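Local structure of carbohydrate esterase family 2 (CE2) (Chaetomium olivicolor, 4XVH) at residues A[22-27]-A[75-80]; A[250-255]-A[321-326]; A[8-13]-A[186-191]; A[199-204]-A[246-251]. The protein probably hydrolyses acetyl esters on xylan or related plant polysaccharides, using an SGNH-type esterase domain joined to a jelly-roll beta-sandwich domain. One frame throughout, in Å; residues are numbered along the deposited sequence. Where two conformers were deposited one is given.

In the fold
From the N terminus, after strand 3-5, the chain enters the loop 8-13, whose partner 186-191 comes only after the whole beta-sandwich and the opening part of the esterase domain; interaction 3 therefore closes the widest loop and ties the two domains together. Nested inside it, interaction 1 pairs strand segments 22-27 and 75-80 within the sandwich. After interaction 3 has closed, the chain passes through 199-204 and returns to it at 246-251, forming interaction 4 at the surface of the esterase domain. Interaction 2 starts where interaction 4 ends, since H250 and F251 belong to both, and joins strand 250-254 to the C-terminal helix 309-327. The centres of interactions 1 and 2 lie about 30 Å apart.

Interaction 1 (A[22-27]-A[75-80]); sequences VSFAFT and HTVVLR
V22 to F26 run antiparallel to H75 to L79, with the axes of 22-27 and 75-80 at 162° and 4.7 Å apart at their closest, and V22-L79, F24-V77 and F26-H75 form the hydrogen-bonded pairs. Each of these pairs contributes two backbone bonds, the shortest being H75 N to F26 O at 2.7 Å. Between them, at the non-hydrogen-bonded pairs S23-V78 and A25-T76, CA-H...O contacts add to the hold, as from S23 CA to V77 O at 3.2 Å. V22, F24, F26, H75, V77 and L79 share one face of the sheet, and the packing there centres on V77. F24 has its CG between the backbone N and the carbonyl carbon (chi1 61°), and its ring receives V77 CB over one face, 3.6 Å above the plane and offset toward the rim. Of the two V77 methyls, CG2 meets the in-plane edge of the F26 ring, 3.7 Å from CE1. H75 presents CB to the same F26 CE1, also at 3.7 Å, while its imidazole is held at both nitrogens, ND1 by D49 and NE2 by the carbonyl of R71. Strand 21-28 pairs on its far side with 3-5 and 100-102, strand 73-81 with 44-48, and V22, F24 and F26 pack against strand 88-97 of the second sheet, which closes the jelly-roll sandwich.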
loop_
_atom_site.group_PDB
_atom_site.type_symbol
_atom_site.label_atom_id
_atom_site.label_comp_id
_atom_site.label_asym_id
_atom_site.label_seq_id
_atom_site.Cartn_x
_atom_site.Cartn_y
_atom_site.Cartn_z
ATOM N N VAL A 22 -12.593 -6.037 3.977
ATOM C CA VAL A 22 -13.208 -7.264 4.495
ATOM C C VAL A 22 -13.604 -8.173 3.348
ATOM O O VAL A 22 -13.862 -7.702 2.215
ATOM C CB VAL A 22 -14.460 -6.985 5.368
ATOM C CG1 VAL A 22 -14.095 -6.233 6.663
ATOM C CG2 VAL A 22 -15.539 -6.221 4.562
ATOM N N SER A 23 -13.609 -9.474 3.612
ATOM C CA SER A 23 -14.059 -10.454 2.641
ATOM C C SER A 23 -15.046 -11.397 3.318
ATOM O O SER A 23 -14.792 -11.855 4.440
ATOM C CB SER A 23 -12.860 -11.234 2.062
ATOM O OG SER A 23 -13.257 -12.472 1.474
ATOM N N PHE A 24 -16.149 -11.714 2.660
ATOM C CA PHE A 24 -17.094 -12.658 3.238
ATOM C C PHE A 24 -17.949 -13.245 2.130
ATOM O O PHE A 24 -17.825 -12.857 0.954
ATOM C CB PHE A 24 -17.949 -11.988 4.342
ATOM C CG PHE A 24 -18.801 -10.810 3.874
ATOM C CD1 PHE A 24 -18.292 -9.519 3.877
ATOM C CD2 PHE A 24 -20.129 -11.004 3.486
ATOM C CE1 PHE A 24 -19.090 -8.429 3.462
ATOM C CE2 PHE A 24 -20.945 -9.930 3.061
ATOM C CZ PHE A 24 -20.425 -8.640 3.055
ATOM N N ALA A 25 -18.771 -14.221 2.484
ATOM C CA ALA A 25 -19.697 -14.777 1.519
ATOM C C ALA A 25 -21.029 -14.960 2.220
ATOM O O ALA A 25 -21.076 -15.137 3.448
ATOM C CB ALA A 25 -19.174 -16.094 0.958
ATOM N N PHE A 26 -22.116 -14.889 1.461
ATOM C CA PHE A 26 -23.419 -15.094 2.052
ATOM C C PHE A 26 -24.318 -15.804 1.054
ATOM O O PHE A 26 -24.017 -15.872 -0.149
ATOM C CB PHE A 26 -24.048 -13.763 2.490
ATOM C CG PHE A 26 -24.449 -12.867 1.342
ATOM C CD1 PHE A 26 -23.501 -12.087 0.683
ATOM C CD2 PHE A 26 -25.769 -12.786 0.937
ATOM C CE1 PHE A 26 -23.858 -11.263 -0.364
ATOM C CE2 PHE A 26 -26.141 -11.966 -0.120
ATOM C CZ PHE A 26 -25.194 -11.202 -0.773
ATOM N N THR A 27 -25.426 -16.337 1.549
ATOM C CA THR A 27 -26.452 -16.748 0.628
ATOM C C THR A 27 -27.723 -15.959 0.922
ATOM O O THR A 27 -28.133 -15.799 2.065
ATOM C CB THR A 27 -26.680 -18.256 0.682
ATOM O OG1 THR A 27 -27.581 -18.622 -0.369
ATOM C CG2 THR A 27 -27.240 -18.678 2.021
ATOM N N HIS A 75 -23.267 -15.540 -2.734
ATOM C CA HIS A 75 -22.488 -14.454 -3.318
ATOM C C HIS A 75 -21.233 -14.221 -2.468
ATOM O O HIS A 75 -21.233 -14.541 -1.277
ATOM C CB HIS A 75 -23.318 -13.174 -3.427
ATOM C CG HIS A 75 -24.507 -13.320 -4.321
ATOM N ND1 HIS A 75 -24.417 -13.251 -5.697
ATOM C CD2 HIS A 75 -25.802 -13.601 -4.038
ATOM C CE1 HIS A 75 -25.615 -13.468 -6.222
ATOM N NE2 HIS A 75 -26.473 -13.674 -5.235
ATOM N N THR A 76 -20.168 -13.735 -3.104
ATOM C CA THR A 76 -18.946 -13.349 -2.406
ATOM C C THR A 76 -18.855 -11.836 -2.419
ATOM O O THR A 76 -19.279 -11.175 -3.375
ATOM C CB THR A 76 -17.663 -13.929 -3.051
ATOM O OG1 THR A 76 -17.541 -13.442 -4.398
ATOM C CG2 THR A 76 -17.673 -15.456 -3.061
ATOM N N VAL A 77 -18.293 -11.286 -1.351
ATOM C CA VAL A 77 -18.112 -9.848 -1.232
ATOM C C VAL A 77 -16.689 -9.562 -0.759
ATOM O O VAL A 77 -16.229 -10.114 0.258
ATOM C CB VAL A 77 -19.118 -9.220 -0.247
ATOM C CG1 VAL A 77 -18.907 -7.747 -0.164
ATOM C CG2 VAL A 77 -20.566 -9.536 -0.676
ATOM N N VAL A 78 -15.992 -8.723 -1.518
ATOM C CA VAL A 78 -14.676 -8.215 -1.101
ATOM C C VAL A 78 -14.685 -6.697 -1.174
ATOM O O VAL A 78 -14.973 -6.115 -2.229
ATOM C CB VAL A 78 -13.539 -8.777 -1.974
ATOM C CG1 VAL A 78 -12.169 -8.147 -1.596
ATOM C CG2 VAL A 78 -13.478 -10.288 -1.831
ATOM N N LEU A 79 -14.438 -6.065 -0.035
ATOM C CA LEU A 79 -14.304 -4.614 0.064
ATOM C C LEU A 79 -12.864 -4.229 0.323
ATOM O O LEU A 79 -12.262 -4.726 1.291
ATOM C CB LEU A 79 -15.166 -4.078 1.223
ATOM C CG LEU A 79 -15.092 -2.573 1.517
ATOM C CD1 LEU A 79 -15.900 -1.843 0.466
ATOM C CD2 LEU A 79 -15.638 -2.230 2.917
ATOM N N ARG A 80 -12.325 -3.314 -0.477
ATOM C CA ARG A 80 -10.986 -2.820 -0.218
ATOM C C ARG A 80 -10.842 -1.309 -0.354
ATOM O O ARG A 80 -11.367 -0.726 -1.308
ATOM C CB ARG A 80 -10.013 -3.502 -1.142
ATOM C CG ARG A 80 -9.599 -4.870 -0.609
ATOM C CD ARG A 80 -8.585 -5.400 -1.502
ATOM N NE ARG A 80 -8.159 -6.777 -1.241
ATOM C CZ ARG A 80 -7.283 -7.150 -0.311
ATOM N NH1 ARG A 80 -6.807 -6.274 0.559
ATOM N NH2 ARG A 80 -6.913 -8.419 -0.232
#

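Interaction 2 (A[250-255]-A[321-326]); sequences HFFLLN and KAIAAA
F252 and I323 each carry their gamma carbon anti to the carbonyl carbon, CG of F252 with chi1 -63° and CG1 of I323 with chi1 -65°, and the two side chains meet between strand 250-254 and helix 309-327. I323 CG1 sits over the centre of the phenyl ring, 3.7 Å above its plane, in a CH-pi contact. A326, one helical turn on, brings its CB to the edge of the same ring, in plane and 3.5 Å from F252 CZ. Backbone also takes part: F252 CZ is 3.6 Å from I323 CA, and F252 CE2 is 3.5 Å from A322 O, a carbonyl already engaged by the N-H of A326. The ring stacks with H290 as well, whose NE2 is hydrogen-bonded to ND1 of H250. An alanine at F252 would probably open a gap between strand and helix and leave I323 CG1 and A326 CB without the ring they pack on. F251 and L253, pointing the other way, meet helices 228-243 and 270-285. Helices thus cover the parallel sheet on both sides, the three-layer alpha/beta/alpha arrangement of the SGNH hydrolases.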
loop_
_atom_site.group_PDB
_atom_site.type_symbol
_atom_site.label_atom_id
_atom_site.label_comp_id
_atom_site.label_asym_id
_atom_site.label_seq_id
_atom_site.Cartn_x
_atom_site.Cartn_y
_atom_site.Cartn_z
ATOM N N HIS A 250 11.927 -12.622 2.785
ATOM C CA HIS A 250 12.789 -11.986 1.796
ATOM C C HIS A 250 12.366 -10.532 1.609
ATOM O O HIS A 250 11.174 -10.212 1.674
ATOM C CB HIS A 250 12.744 -12.724 0.462
ATOM C CG HIS A 250 13.515 -14.007 0.480
ATOM N ND1 HIS A 250 14.615 -14.228 -0.319
ATOM C CD2 HIS A 250 13.360 -15.129 1.223
ATOM C CE1 HIS A 250 15.113 -15.428 -0.062
ATOM N NE2 HIS A 250 14.357 -16.002 0.855
ATOM N N PHE A 251 13.345 -9.657 1.377
ATOM C CA PHE A 251 13.052 -8.232 1.239
ATOM C C PHE A 251 13.332 -7.762 -0.189
ATOM O O PHE A 251 14.375 -8.114 -0.786
ATOM C CB PHE A 251 13.879 -7.426 2.266
ATOM C CG PHE A 251 13.418 -7.639 3.684
ATOM C CD1 PHE A 251 13.720 -8.821 4.345
ATOM C CD2 PHE A 251 12.611 -6.689 4.313
ATOM C CE1 PHE A 251 13.289 -9.051 5.633
ATOM C CE2 PHE A 251 12.159 -6.890 5.595
ATOM C CZ PHE A 251 12.487 -8.087 6.266
ATOM N N PHE A 252 12.410 -6.958 -0.714
ATOM C CA PHE A 252 12.454 -6.461 -2.080
ATOM C C PHE A 252 12.489 -4.941 -2.042
ATOM O O PHE A 252 11.485 -4.283 -1.728
ATOM C CB PHE A 252 11.259 -7.023 -2.869
ATOM C CG PHE A 252 11.316 -8.528 -2.963
ATOM C CD1 PHE A 252 10.800 -9.316 -1.930
ATOM C CD2 PHE A 252 12.032 -9.152 -3.979
ATOM C CE1 PHE A 252 10.921 -10.705 -1.947
ATOM C CE2 PHE A 252 12.148 -10.581 -3.999
ATOM C CZ PHE A 252 11.580 -11.334 -2.983
ATOM N N LEU A 253 13.666 -4.402 -2.351
ATOM C CA LEU A 253 13.957 -2.975 -2.237
ATOM C C LEU A 253 13.955 -2.311 -3.609
ATOM O O LEU A 253 14.772 -2.632 -4.475
ATOM C CB LEU A 253 15.310 -2.766 -1.543
ATOM C CG LEU A 253 15.531 -3.557 -0.245
ATOM C CD1 LEU A 253 16.849 -3.157 0.466
ATOM C CD2 LEU A 253 14.387 -3.438 0.741
ATOM N N LEU A 254 13.023 -1.404 -3.818
ATOM C CA LEU A 254 12.834 -0.812 -5.145
ATOM C C LEU A 254 13.348 0.615 -5.221
ATOM O O LEU A 254 13.226 1.375 -4.273
ATOM C CB LEU A 254 11.346 -0.790 -5.536
ATOM C CG LEU A 254 10.656 -2.061 -6.043
ATOM C CD1 LEU A 254 10.519 -3.129 -4.955
ATOM C CD2 LEU A 254 9.256 -1.676 -6.645
ATOM N N ASN A 255 13.875 0.990 -6.380
ATOM C CA ASN A 255 14.162 2.374 -6.619
ATOM C C ASN A 255 12.906 3.035 -7.225
ATOM O O ASN A 255 11.868 2.384 -7.459
ATOM C CB ASN A 255 15.394 2.519 -7.526
ATOM C CG ASN A 255 15.258 1.743 -8.806
ATOM O OD1 ASN A 255 14.184 1.257 -9.112
ATOM N ND2 ASN A 255 16.353 1.629 -9.569
ATOM N N LYS A 321 7.421 -11.459 -10.685
ATOM C CA LYS A 321 8.422 -12.436 -11.114
ATOM C C LYS A 321 9.630 -12.476 -10.155
ATOM O O LYS A 321 10.206 -13.533 -9.901
ATOM C CB LYS A 321 8.929 -12.128 -12.536
ATOM C CG LYS A 321 7.897 -12.272 -13.666
ATOM C CD LYS A 321 8.627 -12.126 -14.992
ATOM C CE LYS A 321 7.711 -11.849 -16.154
ATOM N NZ LYS A 321 8.537 -11.337 -17.332
ATOM N N ALA A 322 10.039 -11.313 -9.675
ATOM C CA ALA A 322 11.214 -11.231 -8.803
ATOM C C ALA A 322 10.955 -11.925 -7.462
ATOM O O ALA A 322 11.842 -12.563 -6.916
ATOM C CB ALA A 322 11.588 -9.791 -8.581
ATOM N N ILE A 323 9.758 -11.743 -6.909
ATOM C CA ILE A 323 9.399 -12.378 -5.656
ATOM C C ILE A 323 9.313 -13.875 -5.906
ATOM O O ILE A 323 9.866 -14.690 -5.125
ATOM C CB ILE A 323 8.049 -11.839 -5.103
ATOM C CG1 ILE A 323 8.184 -10.346 -4.739
ATOM C CG2 ILE A 323 7.581 -12.694 -3.936
ATOM C CD1 ILE A 323 6.871 -9.658 -4.278
ATOM N N ALA A 324 8.635 -14.238 -6.999
ATOM C CA ALA A 324 8.470 -15.654 -7.343
ATOM C C ALA A 324 9.834 -16.317 -7.467
ATOM O O ALA A 324 10.028 -17.440 -6.970
ATOM C CB ALA A 324 7.654 -15.849 -8.673
ATOM N N ALA A 325 10.765 -15.648 -8.153
ATOM C CA ALA A 325 12.091 -16.246 -8.391
ATOM C C ALA A 325 12.806 -16.456 -7.066
ATOM O O ALA A 325 13.427 -17.498 -6.819
ATOM C CB ALA A 325 12.925 -15.358 -9.289
ATOM N N ALA A 326 12.729 -15.436 -6.215
ATOM C CA ALA A 326 13.392 -15.484 -4.921
ATOM C C ALA A 326 12.818 -16.575 -4.026
ATOM O O ALA A 326 13.557 -17.209 -3.268
ATOM C CB ALA A 326 13.289 -14.119 -4.211
#

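Interaction 3 (A[8-13]-A[186-191])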
loop_
_atom_site.group_PDB
_atom_site.type_symbol
_atom_site.label_atom_id
_atom_site.label_comp_id
_atom_site.label_asym_id
_atom_site.label_seq_id
_atom_site.Cartn_x
_atom_site.Cartn_y
_atom_site.Cartn_z
ATOM N N VAL A 8 -5.605 -4.277 10.303
ATOM C CA VAL A 8 -6.785 -3.608 10.864
ATOM C C VAL A 8 -6.851 -3.867 12.357
ATOM O O VAL A 8 -6.895 -5.008 12.789
ATOM C CB VAL A 8 -8.085 -4.071 10.195
ATOM C CG1 VAL A 8 -9.339 -3.422 10.854
ATOM C CG2 VAL A 8 -8.045 -3.740 8.683
ATOM N N ASN A 9 -6.829 -2.797 13.142
ATOM C CA ASN A 9 -6.888 -2.941 14.595
ATOM C C ASN A 9 -8.257 -3.483 14.994
ATOM O O ASN A 9 -9.258 -2.811 14.807
ATOM C CB ASN A 9 -6.616 -1.594 15.261
ATOM C CG ASN A 9 -6.471 -1.685 16.776
ATOM O OD1 ASN A 9 -6.856 -2.671 17.417
ATOM N ND2 ASN A 9 -5.933 -0.618 17.357
ATOM N N PRO A 10 -8.310 -4.713 15.538
ATOM C CA PRO A 10 -9.629 -5.251 15.895
ATOM C C PRO A 10 -10.308 -4.505 17.046
ATOM O O PRO A 10 -11.506 -4.689 17.223
ATOM C CB PRO A 10 -9.328 -6.702 16.287
ATOM C CG PRO A 10 -7.890 -6.693 16.737
ATOM C CD PRO A 10 -7.206 -5.626 15.894
ATOM N N ALA A 11 -9.582 -3.667 17.788
ATOM C CA ALA A 11 -10.204 -2.879 18.855
ATOM C C ALA A 11 -10.967 -1.671 18.305
ATOM O O ALA A 11 -11.799 -1.083 19.008
ATOM C CB ALA A 11 -9.152 -2.412 19.879
ATOM N N THR A 12 -10.678 -1.286 17.066
ATOM C CA THR A 12 -11.343 -0.134 16.465
ATOM C C THR A 12 -12.124 -0.464 15.194
ATOM O O THR A 12 -13.002 0.287 14.798
ATOM C CB THR A 12 -10.336 0.928 16.080
ATOM O OG1 THR A 12 -9.504 0.384 15.046
ATOM C CG2 THR A 12 -9.484 1.335 17.304
ATOM N N LYS A 13 -11.746 -1.559 14.534
ATOM C CA LYS A 13 -12.267 -1.924 13.227
ATOM C C LYS A 13 -12.168 -0.776 12.213
ATOM O O LYS A 13 -13.006 -0.638 11.300
ATOM C CB LYS A 13 -13.708 -2.421 13.340
ATOM C CG LYS A 13 -13.804 -3.733 14.128
ATOM C CD LYS A 13 -15.127 -4.465 13.897
ATOM C CE LYS A 13 -16.312 -3.699 14.434
ATOM N NZ LYS A 13 -17.592 -4.473 14.244
ATOM N N THR A 186 5.150 0.839 13.017
ATOM C CA THR A 186 4.925 0.210 14.334
ATOM C C THR A 186 3.485 0.357 14.822
ATOM O O THR A 186 3.123 -0.159 15.889
ATOM C CB THR A 186 5.828 0.787 15.453
ATOM O OG1 THR A 186 5.452 2.140 15.727
ATOM C CG2 THR A 186 7.310 0.732 15.070
ATOM N N ARG A 187 2.667 1.068 14.055
ATOM C CA ARG A 187 1.319 1.402 14.514
ATOM C C ARG A 187 0.295 0.431 13.978
ATOM O O ARG A 187 0.470 -0.056 12.881
ATOM C CB ARG A 187 0.950 2.839 14.067
ATOM C CG ARG A 187 1.844 3.920 14.667
ATOM C CD ARG A 187 1.459 5.284 14.099
ATOM N NE ARG A 187 2.175 6.354 14.783
ATOM C CZ ARG A 187 1.907 7.639 14.601
ATOM N NH1 ARG A 187 0.937 8.003 13.764
ATOM N NH2 ARG A 187 2.606 8.553 15.256
ATOM N N TYR A 188 -0.788 0.182 14.717
ATOM C CA TYR A 188 -1.832 -0.709 14.215
ATOM C C TYR A 188 -2.567 0.002 13.090
ATOM O O TYR A 188 -2.322 -0.269 11.919
ATOM C CB TYR A 188 -2.850 -1.122 15.294
ATOM C CG TYR A 188 -3.269 -2.581 15.114
ATOM C CD1 TYR A 188 -3.267 -3.479 16.179
ATOM C CD2 TYR A 188 -3.478 -3.090 13.824
ATOM C CE1 TYR A 188 -3.613 -4.818 15.990
ATOM C CE2 TYR A 188 -3.802 -4.417 13.620
ATOM C CZ TYR A 188 -3.876 -5.273 14.704
ATOM O OH TYR A 188 -4.182 -6.590 14.450
ATOM N N GLY A 189 -3.480 0.909 13.446
ATOM C CA GLY A 189 -4.041 1.812 12.457
ATOM C C GLY A 189 -3.092 2.980 12.328
ATOM O O GLY A 189 -2.309 3.236 13.254
ATOM N N ALA A 190 -3.165 3.700 11.209
ATOM C CA ALA A 190 -2.191 4.750 10.923
ATOM C C ALA A 190 -2.090 5.830 11.973
ATOM O O ALA A 190 -1.015 6.411 12.129
ATOM C CB ALA A 190 -2.494 5.410 9.587
ATOM N N ASN A 191 -3.184 6.138 12.681
ATOM C CA ASN A 191 -3.111 7.190 13.692
ATOM C C ASN A 191 -3.131 6.626 15.101
ATOM O O ASN A 191 -3.347 7.354 16.032
ATOM C CB ASN A 191 -4.252 8.183 13.543
ATOM C CG ASN A 191 -4.262 8.853 12.197
ATOM O OD1 ASN A 191 -5.277 8.852 11.506
ATOM N ND2 ASN A 191 -3.149 9.437 11.822
HETATM O O HOH W 1 -4.442 -6.990 11.620
#
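N9 lies flat over the ring of Y188, and this stacking carries most of the contact. Its CA stands over the ring centre, 3.4 Å above the plane, in a CH-pi contact, and CB comes within 3.5 Å of Y188 CG. N9 CG, anti to the backbone N (chi1 -172°), lies by Y188 CG and CD1; the amide is stacked there, its plane 12° from that of the ring, with ND2 nearest Y188 CB. The remaining apolar touch is made by P10, whose CD lies 3.6 Å from Y188 CZ, near the phenolic end.

Direct hydrogen bonds between 8-13 and 186-191 are absent; a water spans them instead. It accepts from V8 N at 3.2 Å and bonds to Y188 OH at 2.9 Å, lying in the plane of the tyrosine ring.

Other polar bonds shape each side. N9 OD1 accepts from A11 N at 2.9 Å, forming an Asx turn; the donor stands above the amide plane. N9 O takes the N-H groups of both T12 and K13. In 186-191, R187 NH1 reaches A190 O at 3.0 Å and NE forms a salt bridge with D194. D192, itself held by G189 N, accepts from N9 ND2 across the domains; W17 donates to Y188 O and R7 to R187 O.

The chemistry implies a mixed interface: an asparagine held by its Asx turn packs on a tyrosine face, while a water and direct hydrogen bonds around it add polar links between the domains.

Interaction 4 (A[199-204]-A[246-251])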
loop_
_atom_site.group_PDB
_atom_site.type_symbol
_atom_site.label_atom_id
_atom_site.label_comp_id
_atom_site.label_asym_id
_atom_site.label_seq_id
_atom_site.Cartn_x
_atom_site.Cartn_y
_atom_site.Cartn_z
ATOM N N PHE A 199 2.330 -7.217 16.001
ATOM C CA PHE A 199 2.962 -8.248 15.163
ATOM C C PHE A 199 2.447 -9.673 15.511
ATOM O O PHE A 199 3.221 -10.562 15.921
ATOM C CB PHE A 199 4.480 -8.133 15.292
ATOM C CG PHE A 199 5.019 -6.911 14.585
ATOM C CD1 PHE A 199 5.222 -6.940 13.208
ATOM C CD2 PHE A 199 5.244 -5.728 15.277
ATOM C CE1 PHE A 199 5.663 -5.806 12.513
ATOM C CE2 PHE A 199 5.704 -4.578 14.602
ATOM C CZ PHE A 199 5.909 -4.617 13.211
ATOM N N PRO A 200 1.122 -9.884 15.375
ATOM C CA PRO A 200 0.566 -11.204 15.697
ATOM C C PRO A 200 1.120 -12.248 14.744
ATOM O O PRO A 200 1.355 -11.956 13.555
ATOM C CB PRO A 200 -0.938 -11.025 15.481
ATOM C CG PRO A 200 -0.993 -9.940 14.428
ATOM C CD PRO A 200 0.085 -8.985 14.846
ATOM N N ARG A 201 1.302 -13.447 15.259
ATOM C CA ARG A 201 1.944 -14.515 14.510
ATOM C C ARG A 201 1.015 -15.080 13.435
ATOM O O ARG A 201 1.425 -15.893 12.598
ATOM C CB ARG A 201 2.398 -15.610 15.502
ATOM C CG ARG A 201 3.322 -16.679 14.903
ATOM C CD ARG A 201 4.436 -16.023 14.116
ATOM N NE ARG A 201 5.387 -16.968 13.527
ATOM C CZ ARG A 201 5.159 -17.641 12.405
ATOM N NH1 ARG A 201 3.979 -17.529 11.784
ATOM N NH2 ARG A 201 6.096 -18.456 11.917
ATOM N N SER A 202 -0.251 -14.662 13.468
ATOM C CA SER A 202 -1.196 -15.001 12.402
ATOM C C SER A 202 -0.787 -14.349 11.079
ATOM O O SER A 202 -1.206 -14.794 9.981
ATOM C CB SER A 202 -2.628 -14.579 12.784
ATOM O OG SER A 202 -2.725 -13.208 13.187
ATOM N N TRP A 203 0.052 -13.319 11.154
ATOM C CA TRP A 203 0.511 -12.634 9.932
ATOM C C TRP A 203 2.039 -12.691 9.900
ATOM O O TRP A 203 2.712 -12.125 10.769
ATOM C CB TRP A 203 0.006 -11.168 9.880
ATOM C CG TRP A 203 0.425 -10.382 8.618
ATOM C CD1 TRP A 203 1.349 -9.364 8.551
ATOM C CD2 TRP A 203 -0.071 -10.556 7.276
ATOM N NE1 TRP A 203 1.461 -8.904 7.246
ATOM C CE2 TRP A 203 0.599 -9.609 6.449
ATOM C CE3 TRP A 203 -1.016 -11.412 6.692
ATOM C CZ2 TRP A 203 0.367 -9.514 5.077
ATOM C CZ3 TRP A 203 -1.256 -11.310 5.323
ATOM C CH2 TRP A 203 -0.557 -10.376 4.525
ATOM N N SER A 204 2.584 -13.373 8.901
ATOM C CA SER A 204 4.015 -13.602 8.852
ATOM C C SER A 204 4.474 -13.563 7.393
ATOM O O SER A 204 4.527 -14.606 6.726
ATOM C CB SER A 204 4.365 -14.959 9.498
ATOM O OG SER A 204 5.776 -15.136 9.544
ATOM N N TYR A 246 9.976 -10.691 11.450
ATOM C CA TYR A 246 9.839 -11.621 10.345
ATOM C C TYR A 246 11.219 -12.058 9.854
ATOM O O TYR A 246 11.640 -11.703 8.758
ATOM C CB TYR A 246 9.047 -10.976 9.194
ATOM C CG TYR A 246 7.736 -10.321 9.598
ATOM C CD1 TYR A 246 6.844 -10.949 10.473
ATOM C CD2 TYR A 246 7.379 -9.082 9.081
ATOM C CE1 TYR A 246 5.624 -10.333 10.829
ATOM C CE2 TYR A 246 6.187 -8.464 9.437
ATOM C CZ TYR A 246 5.312 -9.099 10.305
ATOM O OH TYR A 246 4.118 -8.471 10.626
ATOM N N PRO A 247 11.934 -12.818 10.678
ATOM C CA PRO A 247 13.333 -13.134 10.357
ATOM C C PRO A 247 13.523 -13.929 9.066
ATOM O O PRO A 247 14.605 -13.883 8.482
ATOM C CB PRO A 247 13.789 -13.974 11.554
ATOM C CG PRO A 247 12.540 -14.523 12.116
ATOM C CD PRO A 247 11.460 -13.513 11.881
ATOM N N ARG A 248 12.507 -14.668 8.644
ATOM C CA ARG A 248 12.659 -15.510 7.458
ATOM C C ARG A 248 12.200 -14.797 6.178
ATOM O O ARG A 248 12.272 -15.360 5.103
ATOM C CB ARG A 248 11.864 -16.808 7.617
ATOM C CG ARG A 248 12.331 -17.740 8.751
ATOM C CD ARG A 248 11.299 -18.869 8.990
ATOM N NE ARG A 248 10.002 -18.371 9.483
ATOM C CZ ARG A 248 8.908 -18.171 8.736
ATOM N NH1 ARG A 248 8.915 -18.416 7.422
ATOM N NH2 ARG A 248 7.793 -17.712 9.307
ATOM N N ALA A 249 11.690 -13.581 6.277
ATOM C CA ALA A 249 11.141 -12.958 5.064
ATOM C C ALA A 249 12.238 -12.583 4.081
ATOM O O ALA A 249 13.349 -12.235 4.501
ATOM C CB ALA A 249 10.335 -11.705 5.421
ATOM N N HIS A 250 11.927 -12.622 2.785
ATOM C CA HIS A 250 12.789 -11.986 1.796
ATOM C C HIS A 250 12.366 -10.532 1.609
ATOM O O HIS A 250 11.174 -10.212 1.674
ATOM C CB HIS A 250 12.744 -12.724 0.462
ATOM C CG HIS A 250 13.515 -14.007 0.480
ATOM N ND1 HIS A 250 14.615 -14.228 -0.319
ATOM C CD2 HIS A 250 13.360 -15.129 1.223
ATOM C CE1 HIS A 250 15.113 -15.428 -0.062
ATOM N NE2 HIS A 250 14.357 -16.002 0.855
ATOM N N PHE A 251 13.345 -9.657 1.377
ATOM C CA PHE A 251 13.052 -8.232 1.239
ATOM C C PHE A 251 13.332 -7.762 -0.189
ATOM O O PHE A 251 14.375 -8.114 -0.786
ATOM C CB PHE A 251 13.879 -7.426 2.266
ATOM C CG PHE A 251 13.418 -7.639 3.684
ATOM C CD1 PHE A 251 13.720 -8.821 4.345
ATOM C CD2 PHE A 251 12.611 -6.689 4.313
ATOM C CE1 PHE A 251 13.289 -9.051 5.633
ATOM C CE2 PHE A 251 12.159 -6.890 5.595
ATOM C CZ PHE A 251 12.487 -8.087 6.266
HETATM O O HOH W 2 2.360 -9.516 12.262
#
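Y246 OH is 2.6 Å from a bridging water that in turn donates to P200 O at 2.9 Å, so a single water joins two type I beta turns, P200 to W203 and Y246 to A249. Both belong to loops of the SGNH-type domain, the first leading into strand 207-211 and the second into 250-254. The water lies in the plane of the Y246 ring and in that of the W203 indole. Two carbons flank the same hydroxyl: F199 CD1 at 3.2 Å and W203 CD1 at 3.6 Å. F199 turns its edge toward the face of Y246 in an offset edge-to-face pair, centroids 5.7 Å apart and planes at 65°, and stacks in addition with H245. W203 has CG anti to its backbone N (chi1 -179°), and its NE1 is hydrogen-bonded to D113, a bond likely to limit rotation of the indole beside the phenol. A phenylalanine in place of Y246 would probably leave the water bound at P200 O without its tyrosine partner and remove the oxygen that F199 CD1 and W203 CD1 pack on. Farther out, R201 and R248 bring like charges together, NH2 to NH2 at 3.2 Å, with guanidinium planes 24° apart; both residues also touch a crystal neighbour, so lattice packing may influence this meeting. S204 OG lies over one face of the R201 guanidinium, toward its rim and 3.7 Å above the plane.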